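Local coordinates for Galactose/lactose metabolism regulatory protein GAL80 (Saccharomyces cerevisiae, PDB 3BTV) that represses the yeast galactose and lactose metabolic genes by binding the activator GAL4 and blocking its action when no inducing sugar is present, at residues B[179-184]-B[219-224]; B[212-217]-B[413-418]. The protein carries 1 engineered substitution. All blocks are in the same frame, centred on the assembly; numbering follows the deposited sequence.

Overall arrangement
Of the elements in these contacts, strand 176-184 comes first along the chain; it belongs to the large mixed sheet. Contact 1 joins it to segment 219-224, in the later part of helix 209-225, across a loop of 34 residues. Contact 2 starts from 212-217, earlier in the same helix, and is completed by 413-418 on helix 405-424, 195 residues further on. The two loops cross rather than nest. The contact centres lie about 11 Å apart, and they touch, for example where Asn184 O lies 3.5 Å from Thr213 CG2 and Gln222 NE2 3.7 Å from Leu414 CD2. Helix 209-225 is the shared element. Through it the strand and helix 405-424 are tied together on one face of the sheet.

Contact 1: residues B[179-184]-B[219-224]; sequences IEIAGN and DILQYM
Ile179 meets Leu221 with the ends of both side chains, the two reaching toward each other tip to tip. Two methyl groups of the isoleucine share one methyl of the leucine: Ile179 CG2 and Ile179 CD1 each lie 4.0 Å from Leu221 CD1. The Ile179 chain is extended at its end (chi2 179°), which carries CD1 out toward the helix. In the backbone, Ile179 bonds with Pro277 and Ser279 of the parallel strand 276-283.

Glu180 belongs to the other face of the strand. Its OE1 hydrogen-bonds to His300 NE2, and its OE2 makes a weak hydrogen bond to Ser281 OG of the second subunit.

Ile181 returns to the helix face and has the same side-chain shape as Ile179. It approaches Leu221 at a slant, and Ile181 CD1 lies 3.7 Å from Leu221 CD2. The fork of Leu221 is thus divided, one branch to each isoleucine. Leu221 CG is anti to the backbone N (chi1 -178°), which carries the fork toward the strand. No hydrogen bond crosses the contact, and all three residues are buried. Val278 and Ile297, on the strands flanking 176-184, also touch Leu221. On the helix, Ile220 and Met224 pack against Ile161 of helix 159-169.

The arrangement is a helix laid on a mixed sheet, here with one leucine set against two residues spaced i, i+2 on a strand. This is as in the C-terminal domains of the Gfo/Idh/MocA family, where helices cover one face and the other is commonly used for dimerisation; the weak bond of Glu180 across subunits is consistent with that.

Contact 2: residues B[212-217]-B[413-418]; sequences TTFGHT and RLIESV
Arg413 O is gripped twice, by Ser417 OG at 2.7 Å and by Ser417 N at 3.0 Å, from opposite faces of its carbonyl plane. Thr213 O is held likewise by Thr217 N and by Thr217 OG1, the latter at 3.0 Å. The Ser417 and Thr217 hydroxyls thus bond within their own helices. Between the helices the contact is wholly apolar.

Phe214 and Ile415 run past each other in opposite directions. Ile415 CD1 sits at the edge of the Phe214 ring, in its plane, 3.9 Å from Phe214 CD2. Ile415 bends at its end (chi2 -54°), and the same methyl lies 4.2 Å from the CA of Gly215, a residue with no side chain to come between. The axes of segments 212-217 and 413-418 come within 10.8 Å at their closest, with 130° between their N-to-C directions.

Both helices lie on one face of the large mixed sheet of the C-terminal domain, inclined to each other. The Phe214 ring also meets Phe267 of strand 264-271. Val418 and Phe214 come at each other from opposite directions, with Val418 CG2 3.9 Å from Phe214 CE2. The same valine rests on Leu265 and Phe267, and on Ala234 and Val236 of strand 229-237.

Contact 1: residues B[179-184]-B[219-224]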
loop_
_atom_site.group_PDB
_atom_site.type_symbol
_atom_site.label_atom_id
_atom_site.label_comp_id
_atom_site.label_asym_id
_atom_site.label_seq_id
_atom_site.Cartn_x
_atom_site.Cartn_y
_atom_site.Cartn_z
ATOM N N ILE B 179 7.337 -1.230 -5.534
ATOM C CA ILE B 179 7.357 0.163 -5.041
ATOM C C ILE B 179 6.216 0.446 -4.069
ATOM O O ILE B 179 5.081 0.061 -4.323
ATOM C CB ILE B 179 7.204 1.150 -6.231
ATOM C CG1 ILE B 179 8.322 0.936 -7.270
ATOM C CG2 ILE B 179 7.109 2.599 -5.749
ATOM C CD1 ILE B 179 8.216 1.845 -8.483
ATOM N N GLU B 180 6.493 1.129 -2.965
ATOM C CA GLU B 180 5.402 1.621 -2.105
ATOM C C GLU B 180 5.493 3.113 -1.893
ATOM O O GLU B 180 6.575 3.685 -1.703
ATOM C CB GLU B 180 5.372 0.916 -0.738
ATOM C CG GLU B 180 5.094 -0.597 -0.816
ATOM C CD GLU B 180 6.351 -1.393 -1.116
ATOM O OE1 GLU B 180 7.399 -1.013 -0.554
ATOM O OE2 GLU B 180 6.296 -2.381 -1.898
ATOM N N ILE B 181 4.339 3.744 -1.880
ATOM C CA ILE B 181 4.269 5.168 -1.632
ATOM C C ILE B 181 3.257 5.465 -0.539
ATOM O O ILE B 181 2.131 4.984 -0.579
ATOM C CB ILE B 181 3.854 5.902 -2.896
ATOM C CG1 ILE B 181 4.875 5.639 -4.001
ATOM C CG2 ILE B 181 3.701 7.398 -2.614
ATOM C CD1 ILE B 181 4.525 6.331 -5.307
ATOM N N ALA B 182 3.663 6.259 0.434
ATOM C CA ALA B 182 2.756 6.710 1.480
ATOM C C ALA B 182 2.913 8.213 1.595
ATOM O O ALA B 182 4.034 8.719 1.646
ATOM C CB ALA B 182 3.108 6.057 2.784
ATOM N N GLY B 183 1.795 8.930 1.620
ATOM C CA GLY B 183 1.832 10.377 1.722
ATOM C C GLY B 183 0.644 10.953 2.469
ATOM O O GLY B 183 -0.308 10.224 2.800
ATOM N N ASN B 184 0.719 12.256 2.756
ATOM C CA ASN B 184 -0.421 13.046 3.249
ATOM C C ASN B 184 -0.698 14.251 2.348
ATOM O O ASN B 184 0.189 14.708 1.633
ATOM C CB ASN B 184 -0.187 13.546 4.675
ATOM C CG ASN B 184 -0.299 12.447 5.709
ATOM O OD1 ASN B 184 -1.248 12.420 6.492
ATOM N ND2 ASN B 184 0.671 11.537 5.723
ATOM N N ASP B 219 3.657 11.593 -10.707
ATOM C CA ASP B 219 4.407 12.031 -11.872
ATOM C C ASP B 219 5.908 11.875 -11.664
ATOM O O ASP B 219 6.601 11.442 -12.577
ATOM C CB ASP B 219 4.118 13.484 -12.259
ATOM C CG ASP B 219 4.992 13.938 -13.418
ATOM O OD1 ASP B 219 4.802 13.429 -14.544
ATOM O OD2 ASP B 219 5.898 14.767 -13.199
ATOM N N ILE B 220 6.426 12.252 -10.495
ATOM C CA ILE B 220 7.871 12.046 -10.267
ATOM C C ILE B 220 8.191 10.563 -10.217
ATOM O O ILE B 220 9.280 10.143 -10.614
ATOM C CB ILE B 220 8.440 12.758 -8.995
ATOM C CG1 ILE B 220 7.828 12.179 -7.728
ATOM C CG2 ILE B 220 8.236 14.277 -9.056
ATOM C CD1 ILE B 220 8.415 12.788 -6.461
ATOM N N LEU B 221 7.248 9.757 -9.742
ATOM C CA LEU B 221 7.507 8.320 -9.708
ATOM C C LEU B 221 7.758 7.816 -11.119
ATOM O O LEU B 221 8.727 7.104 -11.374
ATOM C CB LEU B 221 6.348 7.530 -9.088
ATOM C CG LEU B 221 6.695 6.040 -9.031
ATOM C CD1 LEU B 221 7.850 5.789 -8.013
ATOM C CD2 LEU B 221 5.483 5.203 -8.695
ATOM N N GLN B 222 6.877 8.196 -12.042
ATOM C CA GLN B 222 6.994 7.758 -13.426
ATOM C C GLN B 222 8.231 8.335 -14.069
ATOM O O GLN B 222 8.900 7.672 -14.858
ATOM C CB GLN B 222 5.765 8.186 -14.219
ATOM C CG GLN B 222 4.519 7.441 -13.806
ATOM C CD GLN B 222 3.275 8.062 -14.407
ATOM O OE1 GLN B 222 2.748 7.582 -15.400
ATOM N NE2 GLN B 222 2.817 9.151 -13.821
ATOM N N TYR B 223 8.541 9.570 -13.708
ATOM C CA TYR B 223 9.737 10.224 -14.223
ATOM C C TYR B 223 11.029 9.532 -13.751
ATOM O O TYR B 223 11.951 9.321 -14.541
ATOM C CB TYR B 223 9.730 11.709 -13.844
ATOM C CG TYR B 223 10.862 12.504 -14.470
ATOM C CD1 TYR B 223 10.947 12.662 -15.852
ATOM C CD2 TYR B 223 11.841 13.090 -13.683
ATOM C CE1 TYR B 223 11.970 13.385 -16.425
ATOM C CE2 TYR B 223 12.871 13.826 -14.249
ATOM C CZ TYR B 223 12.934 13.956 -15.619
ATOM O OH TYR B 223 13.959 14.669 -16.187
ATOM N N MET B 224 11.091 9.168 -12.472
ATOM C CA MET B 224 12.284 8.521 -11.897
ATOM C C MET B 224 12.501 7.102 -12.411
ATOM O O MET B 224 13.632 6.660 -12.558
ATOM C CB MET B 224 12.163 8.439 -10.371
ATOM C CG MET B 224 12.422 9.726 -9.645
ATOM S SD MET B 224 12.389 9.448 -7.860
ATOM C CE MET B 224 10.671 8.972 -7.574
#

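Contact 2: residues B[212-217]-B[413-418]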
loop_
_atom_site.group_PDB
_atom_site.type_symbol
_atom_site.label_atom_id
_atom_site.label_comp_id
_atom_site.label_asym_id
_atom_site.label_seq_id
_atom_site.Cartn_x
_atom_site.Cartn_y
_atom_site.Cartn_z
ATOM N N THR B 212 -3.754 17.015 -7.147
ATOM C CA THR B 212 -2.614 17.841 -6.799
ATOM C C THR B 212 -1.500 17.042 -6.141
ATOM O O THR B 212 -0.417 16.894 -6.705
ATOM C CB THR B 212 -3.042 19.010 -5.896
ATOM O OG1 THR B 212 -4.216 19.621 -6.447
ATOM C CG2 THR B 212 -1.917 20.056 -5.783
ATOM N N THR B 213 -1.775 16.519 -4.954
ATOM C CA THR B 213 -0.758 15.854 -4.155
ATOM C C THR B 213 -0.322 14.543 -4.789
ATOM O O THR B 213 0.851 14.323 -5.029
ATOM C CB THR B 213 -1.260 15.569 -2.736
ATOM O OG1 THR B 213 -1.813 16.766 -2.188
ATOM C CG2 THR B 213 -0.106 15.091 -1.850
ATOM N N PHE B 214 -1.287 13.680 -5.070
ATOM C CA PHE B 214 -1.003 12.465 -5.800
ATOM C C PHE B 214 -0.453 12.769 -7.196
ATOM O O PHE B 214 0.462 12.093 -7.666
ATOM C CB PHE B 214 -2.256 11.601 -5.878
ATOM C CG PHE B 214 -2.088 10.372 -6.721
ATOM C CD1 PHE B 214 -1.404 9.275 -6.239
ATOM C CD2 PHE B 214 -2.608 10.324 -7.996
ATOM C CE1 PHE B 214 -1.251 8.156 -7.012
ATOM C CE2 PHE B 214 -2.458 9.198 -8.778
ATOM C CZ PHE B 214 -1.784 8.119 -8.287
ATOM N N GLY B 215 -0.997 13.787 -7.858
ATOM C CA GLY B 215 -0.509 14.165 -9.174
ATOM C C GLY B 215 0.992 14.474 -9.217
ATOM O O GLY B 215 1.731 13.921 -10.030
ATOM N N HIS B 216 1.451 15.380 -8.360
ATOM C CA HIS B 216 2.874 15.712 -8.335
ATOM C C HIS B 216 3.698 14.448 -8.044
ATOM O O HIS B 216 4.676 14.161 -8.721
ATOM C CB HIS B 216 3.176 16.776 -7.276
ATOM C CG HIS B 216 2.909 18.183 -7.720
ATOM N ND1 HIS B 216 3.734 18.860 -8.593
ATOM C CD2 HIS B 216 1.931 19.056 -7.370
ATOM C CE1 HIS B 216 3.269 20.086 -8.778
ATOM N NE2 HIS B 216 2.176 20.231 -8.046
ATOM N N THR B 217 3.255 13.676 -7.062
ATOM C CA THR B 217 4.004 12.505 -6.611
ATOM C C THR B 217 4.065 11.369 -7.627
ATOM O O THR B 217 5.124 10.798 -7.875
ATOM C CB THR B 217 3.437 11.970 -5.288
ATOM O OG1 THR B 217 3.429 13.028 -4.323
ATOM C CG2 THR B 217 4.311 10.834 -4.763
ATOM N N ARG B 413 -4.807 12.682 -17.886
ATOM C CA ARG B 413 -5.449 11.439 -18.319
ATOM C C ARG B 413 -5.352 10.402 -17.231
ATOM O O ARG B 413 -6.282 9.619 -17.018
ATOM C CB ARG B 413 -4.815 10.909 -19.602
ATOM C CG ARG B 413 -5.136 11.764 -20.830
ATOM C CD ARG B 413 -4.417 11.277 -22.084
ATOM N NE ARG B 413 -4.818 12.051 -23.257
ATOM C CZ ARG B 413 -4.329 11.883 -24.485
ATOM N NH1 ARG B 413 -3.402 10.960 -24.725
ATOM N NH2 ARG B 413 -4.775 12.642 -25.479
ATOM N N LEU B 414 -4.218 10.396 -16.531
ATOM C CA LEU B 414 -4.039 9.459 -15.436
ATOM C C LEU B 414 -4.958 9.802 -14.264
ATOM O O LEU B 414 -5.570 8.918 -13.666
ATOM C CB LEU B 414 -2.568 9.423 -14.976
ATOM C CG LEU B 414 -2.257 8.423 -13.861
ATOM C CD1 LEU B 414 -2.603 7.004 -14.289
ATOM C CD2 LEU B 414 -0.761 8.521 -13.415
ATOM N N ILE B 415 -5.041 11.082 -13.927
ATOM C CA ILE B 415 -5.914 11.510 -12.846
ATOM C C ILE B 415 -7.369 11.209 -13.206
ATOM O O ILE B 415 -8.141 10.706 -12.384
ATOM C CB ILE B 415 -5.790 13.011 -12.584
ATOM C CG1 ILE B 415 -4.387 13.357 -12.046
ATOM C CG2 ILE B 415 -6.851 13.440 -11.597
ATOM C CD1 ILE B 415 -3.984 12.547 -10.835
ATOM N N GLU B 416 -7.742 11.516 -14.440
ATOM C CA GLU B 416 -9.098 11.201 -14.894
ATOM C C GLU B 416 -9.369 9.723 -14.666
ATOM O O GLU B 416 -10.416 9.354 -14.140
ATOM C CB GLU B 416 -9.284 11.572 -16.362
ATOM C CG GLU B 416 -10.669 11.229 -16.925
ATOM C CD GLU B 416 -11.809 11.629 -16.000
ATOM O OE1 GLU B 416 -11.662 12.617 -15.250
ATOM O OE2 GLU B 416 -12.860 10.951 -16.028
ATOM N N SER B 417 -8.398 8.884 -15.019
ATOM C CA SER B 417 -8.535 7.435 -14.870
ATOM C C SER B 417 -8.615 6.965 -13.426
ATOM O O SER B 417 -9.330 6.010 -13.125
ATOM C CB SER B 417 -7.397 6.718 -15.581
ATOM O OG SER B 417 -7.361 7.123 -16.936
ATOM N N VAL B 418 -7.876 7.608 -12.527
ATOM C CA VAL B 418 -8.025 7.281 -11.113
ATOM C C VAL B 418 -9.506 7.424 -10.689
ATOM O O VAL B 418 -10.095 6.510 -10.098
ATOM C CB VAL B 418 -7.116 8.143 -10.218
ATOM C CG1 VAL B 418 -7.582 8.076 -8.789
ATOM C CG2 VAL B 418 -5.642 7.662 -10.317
#